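Local structure of sulfate transporter 4.1, chloroplastic (Arabidopsis thaliana, 7LHV) at residues 571-576 and 603-608; 502-507 and 530-535; 534-539 and 579-584. The protein carries sulfate across a membrane together with protons as an SLC26/SulP-family cotransporter and may take part in regulating sulfate assimilation. All coordinates share one frame; numbering follows the deposited sequence.

Contact 1 of 3, residues 571-576 and 603-608; sequences FVILEM and QLAISN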
loop_
_atom_site.group_PDB
_atom_site.type_symbol
_atom_site.label_atom_id
_atom_site.label_comp_id
_atom_site.label_asym_id
_atom_site.label_seq_id
_atom_site.Cartn_x
_atom_site.Cartn_y
_atom_site.Cartn_z
ATOM N N PHE A 571 20.112 0.789 32.560
ATOM C CA PHE A 571 18.967 1.659 32.339
ATOM C C PHE A 571 18.858 1.984 30.858
ATOM O O PHE A 571 19.871 2.198 30.188
ATOM C CB PHE A 571 19.080 2.957 33.144
ATOM C CG PHE A 571 19.467 2.752 34.580
ATOM C CD1 PHE A 571 18.498 2.571 35.548
ATOM C CD2 PHE A 571 20.796 2.748 34.962
ATOM C CE1 PHE A 571 18.848 2.385 36.869
ATOM C CE2 PHE A 571 21.150 2.562 36.280
ATOM C CZ PHE A 571 20.175 2.381 37.235
ATOM N N VAL A 572 17.627 2.016 30.354
ATOM C CA VAL A 572 17.343 2.436 28.988
ATOM C C VAL A 572 16.313 3.550 29.052
ATOM O O VAL A 572 15.213 3.350 29.576
ATOM C CB VAL A 572 16.831 1.278 28.116
ATOM C CG1 VAL A 572 16.285 1.813 26.808
ATOM C CG2 VAL A 572 17.945 0.284 27.855
ATOM N N ILE A 573 16.662 4.714 28.515
ATOM C CA ILE A 573 15.810 5.897 28.557
ATOM C C ILE A 573 15.316 6.179 27.150
ATOM O O ILE A 573 16.110 6.221 26.203
ATOM C CB ILE A 573 16.561 7.113 29.124
ATOM C CG1 ILE A 573 17.249 6.745 30.435
ATOM C CG2 ILE A 573 15.606 8.273 29.333
ATOM C CD1 ILE A 573 18.226 7.777 30.908
ATOM N N LEU A 574 14.008 6.369 27.007
ATOM C CA LEU A 574 13.399 6.694 25.724
ATOM C C LEU A 574 13.064 8.177 25.687
ATOM O O LEU A 574 12.336 8.680 26.547
ATOM C CB LEU A 574 12.155 5.851 25.456
ATOM C CG LEU A 574 12.381 4.413 24.999
ATOM C CD1 LEU A 574 12.905 3.544 26.113
ATOM C CD2 LEU A 574 11.094 3.846 24.437
ATOM N N GLU A 575 13.601 8.865 24.685
ATOM C CA GLU A 575 13.237 10.245 24.401
ATOM C C GLU A 575 12.040 10.226 23.465
ATOM O O GLU A 575 12.170 9.874 22.288
ATOM C CB GLU A 575 14.406 10.986 23.766
ATOM C CG GLU A 575 15.580 11.130 24.680
ATOM C CD GLU A 575 15.267 12.012 25.854
ATOM O OE1 GLU A 575 14.466 12.957 25.702
ATOM O OE2 GLU A 575 15.798 11.732 26.940
ATOM N N MET A 576 10.869 10.587 23.978
ATOM C CA MET A 576 9.658 10.557 23.174
ATOM C C MET A 576 9.191 11.956 22.795
ATOM O O MET A 576 8.021 12.148 22.455
ATOM C CB MET A 576 8.559 9.784 23.904
ATOM C CG MET A 576 8.898 8.308 24.051
ATOM S SD MET A 576 7.701 7.331 24.969
ATOM C CE MET A 576 6.348 7.304 23.805
ATOM N N GLN A 603 16.224 -1.324 33.571
ATOM C CA GLN A 603 15.200 -0.356 33.937
ATOM C C GLN A 603 14.768 0.434 32.709
ATOM O O GLN A 603 15.611 0.916 31.946
ATOM C CB GLN A 603 15.721 0.595 35.011
ATOM C CG GLN A 603 14.696 1.592 35.505
ATOM C CD GLN A 603 13.399 0.934 35.909
ATOM O OE1 GLN A 603 13.359 0.128 36.836
ATOM N NE2 GLN A 603 12.328 1.265 35.204
ATOM N N LEU A 604 13.460 0.572 32.527
ATOM C CA LEU A 604 12.901 1.356 31.435
ATOM C C LEU A 604 12.391 2.684 31.975
ATOM O O LEU A 604 11.683 2.717 32.986
ATOM C CB LEU A 604 11.763 0.609 30.744
ATOM C CG LEU A 604 11.271 1.287 29.468
ATOM C CD1 LEU A 604 12.211 0.944 28.340
ATOM C CD2 LEU A 604 9.845 0.894 29.131
ATOM N N ALA A 605 12.745 3.771 31.297
ATOM C CA ALA A 605 12.320 5.106 31.681
ATOM C C ALA A 605 11.790 5.845 30.463
ATOM O O ALA A 605 12.208 5.587 29.331
ATOM C CB ALA A 605 13.467 5.900 32.317
ATOM N N ILE A 606 10.855 6.758 30.703
ATOM C CA ILE A 606 10.297 7.622 29.669
ATOM C C ILE A 606 10.673 9.056 30.006
ATOM O O ILE A 606 10.434 9.520 31.127
ATOM C CB ILE A 606 8.774 7.459 29.551
ATOM C CG1 ILE A 606 8.412 5.981 29.420
ATOM C CG2 ILE A 606 8.249 8.243 28.369
ATOM C CD1 ILE A 606 8.893 5.348 28.139
ATOM N N SER A 607 11.265 9.757 29.041
ATOM C CA SER A 607 11.903 11.043 29.298
ATOM C C SER A 607 10.995 12.231 28.993
ATOM O O SER A 607 10.709 13.034 29.884
ATOM C CB SER A 607 13.199 11.148 28.489
ATOM O OG SER A 607 13.826 12.402 28.692
ATOM N N ASN A 608 10.547 12.370 27.747
ATOM C CA ASN A 608 9.788 13.543 27.309
ATOM C C ASN A 608 8.486 13.091 26.666
ATOM O O ASN A 608 8.346 13.122 25.436
ATOM C CB ASN A 608 10.594 14.393 26.326
ATOM C CG ASN A 608 11.749 15.114 26.985
ATOM O OD1 ASN A 608 12.011 14.937 28.172
ATOM N ND2 ASN A 608 12.451 15.935 26.214
#

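Contact 2 of 3, residues 502-507 and 530-535; sequences AVLGRL and IVRIDS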
loop_
_atom_site.group_PDB
_atom_site.type_symbol
_atom_site.label_atom_id
_atom_site.label_comp_id
_atom_site.label_asym_id
_atom_site.label_seq_id
_atom_site.Cartn_x
_atom_site.Cartn_y
_atom_site.Cartn_z
ATOM N N ALA A 502 17.840 7.294 17.265
ATOM C CA ALA A 502 19.095 7.955 17.579
ATOM C C ALA A 502 19.556 7.601 18.985
ATOM O O ALA A 502 18.771 7.650 19.937
ATOM C CB ALA A 502 18.959 9.473 17.453
ATOM N N VAL A 503 20.834 7.253 19.109
ATOM C CA VAL A 503 21.457 7.000 20.402
ATOM C C VAL A 503 22.098 8.310 20.844
ATOM O O VAL A 503 23.127 8.725 20.312
ATOM C CB VAL A 503 22.475 5.862 20.330
ATOM C CG1 VAL A 503 23.181 5.700 21.664
ATOM C CG2 VAL A 503 21.791 4.568 19.926
ATOM N N LEU A 504 21.484 8.962 21.824
ATOM C CA LEU A 504 21.928 10.283 22.245
ATOM C C LEU A 504 23.151 10.194 23.148
ATOM O O LEU A 504 23.345 9.222 23.879
ATOM C CB LEU A 504 20.809 11.020 22.976
ATOM C CG LEU A 504 19.713 11.641 22.118
ATOM C CD1 LEU A 504 18.853 10.567 21.542
ATOM C CD2 LEU A 504 18.875 12.579 22.960
ATOM N N GLY A 505 23.973 11.234 23.091
ATOM C CA GLY A 505 25.147 11.311 23.930
ATOM C C GLY A 505 24.937 12.249 25.094
ATOM O O GLY A 505 24.251 11.900 26.059
ATOM N N ARG A 506 25.512 13.444 25.016
ATOM C CA ARG A 506 25.328 14.424 26.076
ATOM C C ARG A 506 23.860 14.821 26.161
ATOM O O ARG A 506 23.120 14.762 25.175
ATOM C CB ARG A 506 26.209 15.648 25.827
ATOM C CG ARG A 506 26.190 16.676 26.943
ATOM C CD ARG A 506 26.503 16.046 28.290
ATOM N NE ARG A 506 26.693 17.057 29.325
ATOM C CZ ARG A 506 27.078 16.799 30.565
ATOM N NH1 ARG A 506 27.324 15.564 30.970
ATOM N NH2 ARG A 506 27.226 17.805 31.421
ATOM N N LEU A 507 23.439 15.220 27.362
ATOM C CA LEU A 507 22.015 15.390 27.641
ATOM C C LEU A 507 21.339 16.373 26.693
ATOM O O LEU A 507 20.326 15.999 26.078
ATOM C CB LEU A 507 21.841 15.803 29.105
ATOM C CG LEU A 507 22.342 14.739 30.068
ATOM C CD1 LEU A 507 22.275 15.225 31.506
ATOM C CD2 LEU A 507 21.531 13.492 29.864
ATOM N N ILE A 530 20.557 6.132 26.048
ATOM C CA ILE A 530 19.473 7.074 25.795
ATOM C C ILE A 530 19.070 6.936 24.335
ATOM O O ILE A 530 19.890 7.149 23.435
ATOM C CB ILE A 530 19.885 8.515 26.123
ATOM C CG1 ILE A 530 20.584 8.563 27.479
ATOM C CG2 ILE A 530 18.674 9.425 26.111
ATOM C CD1 ILE A 530 21.396 9.809 27.703
ATOM N N VAL A 531 17.807 6.591 24.100
ATOM C CA VAL A 531 17.296 6.295 22.769
ATOM C C VAL A 531 16.161 7.257 22.457
ATOM O O VAL A 531 15.257 7.444 23.277
ATOM C CB VAL A 531 16.820 4.834 22.663
ATOM C CG1 VAL A 531 15.996 4.632 21.412
ATOM C CG2 VAL A 531 18.009 3.901 22.664
ATOM N N ARG A 532 16.206 7.863 21.274
ATOM C CA ARG A 532 15.158 8.751 20.795
ATOM C C ARG A 532 14.573 8.180 19.515
ATOM O O ARG A 532 15.313 7.868 18.576
ATOM C CB ARG A 532 15.698 10.157 20.543
ATOM C CG ARG A 532 14.669 11.193 20.182
ATOM C CD ARG A 532 15.350 12.482 19.766
ATOM N NE ARG A 532 16.092 12.314 18.523
ATOM C CZ ARG A 532 17.199 12.978 18.217
ATOM N NH1 ARG A 532 17.717 13.875 19.037
ATOM N NH2 ARG A 532 17.798 12.732 17.056
ATOM N N ILE A 533 13.252 8.040 19.480
ATOM C CA ILE A 533 12.552 7.566 18.296
ATOM C C ILE A 533 12.116 8.789 17.500
ATOM O O ILE A 533 11.176 9.485 17.885
ATOM C CB ILE A 533 11.355 6.683 18.662
ATOM C CG1 ILE A 533 11.819 5.438 19.419
ATOM C CG2 ILE A 533 10.585 6.291 17.415
ATOM C CD1 ILE A 533 11.594 5.511 20.909
ATOM N N ASP A 534 12.793 9.047 16.384
ATOM C CA ASP A 534 12.533 10.248 15.602
ATOM C C ASP A 534 11.333 10.076 14.682
ATOM O O ASP A 534 11.428 10.352 13.482
ATOM C CB ASP A 534 13.766 10.620 14.776
ATOM C CG ASP A 534 14.962 10.966 15.634
ATOM O OD1 ASP A 534 14.781 11.654 16.658
ATOM O OD2 ASP A 534 16.087 10.553 15.286
ATOM N N SER A 535 10.198 9.644 15.234
ATOM C CA SER A 535 8.984 9.428 14.457
ATOM C C SER A 535 7.828 9.063 15.376
ATOM O O SER A 535 8.054 8.562 16.484
ATOM C CB SER A 535 9.187 8.320 13.425
ATOM O OG SER A 535 9.744 7.168 14.029
#

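Contact 3 of 3, residues 534-539 and 579-584; sequences DSPIYF and VTHIDS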
loop_
_atom_site.group_PDB
_atom_site.type_symbol
_atom_site.label_atom_id
_atom_site.label_comp_id
_atom_site.label_asym_id
_atom_site.label_seq_id
_atom_site.Cartn_x
_atom_site.Cartn_y
_atom_site.Cartn_z
ATOM N N ASP A 534 12.793 9.047 16.384
ATOM C CA ASP A 534 12.533 10.248 15.602
ATOM C C ASP A 534 11.333 10.076 14.682
ATOM O O ASP A 534 11.428 10.352 13.482
ATOM C CB ASP A 534 13.766 10.620 14.776
ATOM C CG ASP A 534 14.962 10.966 15.634
ATOM O OD1 ASP A 534 14.781 11.654 16.658
ATOM O OD2 ASP A 534 16.087 10.553 15.286
ATOM N N SER A 535 10.198 9.644 15.234
ATOM C CA SER A 535 8.984 9.428 14.457
ATOM C C SER A 535 7.828 9.063 15.376
ATOM O O SER A 535 8.054 8.562 16.484
ATOM C CB SER A 535 9.187 8.320 13.425
ATOM O OG SER A 535 9.744 7.168 14.029
ATOM N N PRO A 536 6.584 9.303 14.967
ATOM C CA PRO A 536 5.454 8.743 15.710
ATOM C C PRO A 536 5.465 7.226 15.636
ATOM O O PRO A 536 5.866 6.635 14.632
ATOM C CB PRO A 536 4.232 9.330 14.996
ATOM C CG PRO A 536 4.722 9.688 13.646
ATOM C CD PRO A 536 6.140 10.116 13.825
ATOM N N ILE A 537 5.013 6.594 16.712
ATOM C CA ILE A 537 4.996 5.142 16.818
ATOM C C ILE A 537 3.582 4.657 16.539
ATOM O O ILE A 537 2.629 5.076 17.205
ATOM C CB ILE A 537 5.480 4.670 18.195
ATOM C CG1 ILE A 537 6.782 5.370 18.575
ATOM C CG2 ILE A 537 5.676 3.173 18.199
ATOM C CD1 ILE A 537 7.296 4.994 19.941
ATOM N N TYR A 538 3.443 3.775 15.556
ATOM C CA TYR A 538 2.154 3.186 15.222
ATOM C C TYR A 538 2.405 1.777 14.697
ATOM O O TYR A 538 3.529 1.271 14.755
ATOM C CB TYR A 538 1.379 4.082 14.244
ATOM C CG TYR A 538 1.987 4.240 12.869
ATOM C CD1 TYR A 538 3.217 4.851 12.695
ATOM C CD2 TYR A 538 1.312 3.805 11.740
ATOM C CE1 TYR A 538 3.768 5.002 11.445
ATOM C CE2 TYR A 538 1.852 3.956 10.485
ATOM C CZ TYR A 538 3.082 4.553 10.344
ATOM O OH TYR A 538 3.630 4.707 9.095
ATOM N N PHE A 539 1.352 1.137 14.189
ATOM C CA PHE A 539 1.429 -0.293 13.904
ATOM C C PHE A 539 2.427 -0.630 12.805
ATOM O O PHE A 539 2.903 -1.767 12.753
ATOM C CB PHE A 539 0.052 -0.842 13.528
ATOM C CG PHE A 539 -0.619 -0.103 12.408
ATOM C CD1 PHE A 539 -0.393 -0.465 11.094
ATOM C CD2 PHE A 539 -1.496 0.933 12.670
ATOM C CE1 PHE A 539 -1.013 0.202 10.062
ATOM C CE2 PHE A 539 -2.117 1.604 11.639
ATOM C CZ PHE A 539 -1.875 1.237 10.335
ATOM N N VAL A 579 8.180 11.936 19.207
ATOM C CA VAL A 579 7.072 11.009 18.995
ATOM C C VAL A 579 5.784 11.817 19.106
ATOM O O VAL A 579 5.346 12.162 20.204
ATOM C CB VAL A 579 7.101 9.846 19.987
ATOM C CG1 VAL A 579 5.985 8.875 19.682
ATOM C CG2 VAL A 579 8.440 9.143 19.937
ATOM N N THR A 580 5.175 12.127 17.962
ATOM C CA THR A 580 3.978 12.959 17.965
ATOM C C THR A 580 2.805 12.245 18.624
ATOM O O THR A 580 2.068 12.847 19.412
ATOM C CB THR A 580 3.626 13.370 16.538
ATOM O OG1 THR A 580 4.713 14.110 15.973
ATOM C CG2 THR A 580 2.382 14.240 16.530
ATOM N N HIS A 581 2.620 10.961 18.322
ATOM C CA HIS A 581 1.493 10.210 18.855
ATOM C C HIS A 581 1.855 8.734 18.886
ATOM O O HIS A 581 2.759 8.284 18.181
ATOM C CB HIS A 581 0.230 10.437 18.023
ATOM C CG HIS A 581 0.449 10.298 16.549
ATOM N ND1 HIS A 581 0.553 9.073 15.925
ATOM C CD2 HIS A 581 0.582 11.227 15.574
ATOM C CE1 HIS A 581 0.743 9.254 14.631
ATOM N NE2 HIS A 581 0.765 10.553 14.391
ATOM N N ILE A 582 1.131 7.983 19.716
ATOM C CA ILE A 582 1.287 6.538 19.807
ATOM C C ILE A 582 -0.090 5.891 19.836
ATOM O O ILE A 582 -1.051 6.453 20.367
ATOM C CB ILE A 582 2.111 6.111 21.042
ATOM C CG1 ILE A 582 1.495 6.656 22.326
ATOM C CG2 ILE A 582 3.550 6.554 20.911
ATOM C CD1 ILE A 582 2.232 6.223 23.568
ATOM N N ASP A 583 -0.181 4.702 19.250
ATOM C CA ASP A 583 -1.416 3.943 19.202
ATOM C C ASP A 583 -1.370 2.801 20.218
ATOM O O ASP A 583 -0.475 2.721 21.060
ATOM C CB ASP A 583 -1.665 3.437 17.781
ATOM C CG ASP A 583 -0.563 2.535 17.283
ATOM O OD1 ASP A 583 0.512 2.513 17.912
ATOM O OD2 ASP A 583 -0.768 1.849 16.261
ATOM N N SER A 584 -2.359 1.908 20.142
ATOM C CA SER A 584 -2.434 0.789 21.077
ATOM C C SER A 584 -1.256 -0.162 20.911
ATOM O O SER A 584 -0.726 -0.686 21.900
ATOM C CB SER A 584 -3.747 0.040 20.880
ATOM O OG SER A 584 -3.707 -0.713 19.682
#

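Contact 1 of 3, residues 571-576 and 603-608
Val-572 and Leu-574 of segment 571-576 bond through their backbones to Gln-603, Ala-605 and Ser-607 of segment 603-608, the two strands running parallel with Phe-571 beside Gln-603 and Leu-574 beside Ile-606. Val-572 N donates to Gln-603 O (2.8 Å), and Val-572 O accepts from Ala-605 N (3.0 Å). Leu-574 repeats the pattern two residues on: its N donates to Ala-605 O, and its O takes Ser-607 N at 2.9 Å, just past the end of strand 603-606. These are strands 569-575 and 603-606 of the STAS domain, joined by helix 584-599 in a beta-alpha-beta unit; strand 569-575 also bonds on its other flank to strand 527-533, so its backbone is held from both sides.

The polar side-chain contact lies at the C-terminal ends of the strands. Ser-607 OG donates to Glu-575 OE2 (2.7 Å), reaching it on the syn side but 33° out of the carboxylate plane. The Glu-575 chain bends at chi2 (-66°), which turns CD back from an extended course. Arg-634 O, also near this OG, is a second and weaker acceptor for the same proton.

Apolar contacts divide between the two faces of the sheet. On one face, Leu-574 and Leu-604 cross at a slant, Leu-574 CD1 meeting Leu-604 CD1 at 3.5 Å; Leu-590, Tyr-594 and Tyr-597 of helix 584-599 cover this layer. Nearby, Met-576 SD rests on Ile-606 CG2 (3.6 Å). On the other face, Phe-571 lays CD1 obliquely against Gln-603 CB (3.5 Å), its ring 33° from the amide plane, while Ile-573 CG1 lies 4.3 Å from Ala-605 CB and Ile-573 also packs on Val-639 of helix 635-643.

Contact 2 of 3, residues 502-507 and 530-535
The antiparallel pair of the STAS-domain sheet forms where Ala-502 lies opposite Arg-532 and Val-503 opposite Val-531, placing the outermost strand 501-504 against strand 527-533. Ala-502 and Arg-532 are a hydrogen-bonded pair: Ala-502 N donates to Arg-532 O and Arg-532 N to Ala-502 O, each at 2.9 Å. Leu-504 N adds a bond to Ile-530 O. Between them, Val-503 and Val-531 make a non-hydrogen-bonded pair whose side chains go to the face covered by Tyr-552 of helix 542-560.

The other face carries Ala-502, Leu-504, Ile-530 and Arg-532. Leu-504 crosses Arg-532 at about a right angle; its CD1 lies 3.3 Å from Arg-532 CB and also sits over one face of the guanidinium, displaced toward the rim. Ala-502 CB approaches the same group obliquely, 3.5 Å from NH2 of Arg-532. Further along, Leu-504 CB touches Ile-530 CG2 (4.1 Å), and Ile-530 CD1 meets Leu-507 CD2 (4.3 Å) close to Val-639 of helix 635-643.

Arg-532 is extended through chi2 and bends at chi3 (67°), which turns NE off the line of the chain. Asp-534 forms a salt bridge with it: OD2 lies in the guanidinium plane and accepts from NH2 of Arg-532 at 3.3 Å, whereas the modelled spacing of the NE bond to OD1 is too short to trust. Asp-534 OD2 also bonds to His-500 ND1. The arginine is thus amphipathic in use, apolar groups packing on its stem and guanidinium while a carboxylate two residues further along the chain probably offsets the charge.

Contact 3 of 3, residues 534-539 and 579-584
Pro-536 and Ile-537 run beside Val-579, His-581 and Ile-582 in two loop segments whose end-to-end directions differ by 13°. Ile-537 N donates to His-581 O at 3.2 Å, with an N-H...O angle of 141°. Ile-537 O receives Ile-582 CA in a straight CA-H...O contact (3.3 Å) and a weak bond from Asp-583 N.

Among the side chains, Pro-536 CB sits over the face of the His-581 imidazole in a CH-pi contact, 3.7 Å from the ring centroid. Ile-537 points the same way as Ile-582, side by side, with Ile-537 CB 3.8 Å from Ile-582 CG2. Ile-537 CG1 also meets Val-579 CG1 at 3.8 Å.

Both segments are loops of the STAS domain that follow a sheet strand and lead into a helix, 542-560 or 584-599. Asp-583 is the N-cap residue of helix 584-599, its OD1 accepting from Ala-586 N. The same carboxylate faces segment 534-539: OD1 lies 3.2 Å from Tyr-538 CA, and OD2 lies near the plane of the Phe-539 ring at its edge, 3.8 Å from CD2.

The second subunit adjoins this surface: Ser-584 OG hydrogen-bonds Asp-461 of that subunit, and Phe-539 packs on its Phe-203.

Overall arrangement
Contacts 1 and 2 share one four-stranded sheet of the STAS domain, their centres about 10 Å apart. Strands 527-533 and 569-575 are neighbours in it, and Val-531 bonds through its backbone to Ile-573 and Glu-575, which joins the antiparallel pair to the parallel one. Contact 3 lies about 15 Å from the centre of each, where the chain leaves those two middle strands; it shares Asp-534 and Ser-535 with contact 2 and meets contact 1 where Met-576 packs on Ile-582. Along the chain contact 2 closes before contact 1 opens, whereas contacts 1 and 3 interleave. Of the three, contact 3 alone adjoins the second subunit, so the sheet is continuous with loops at the dimer interface.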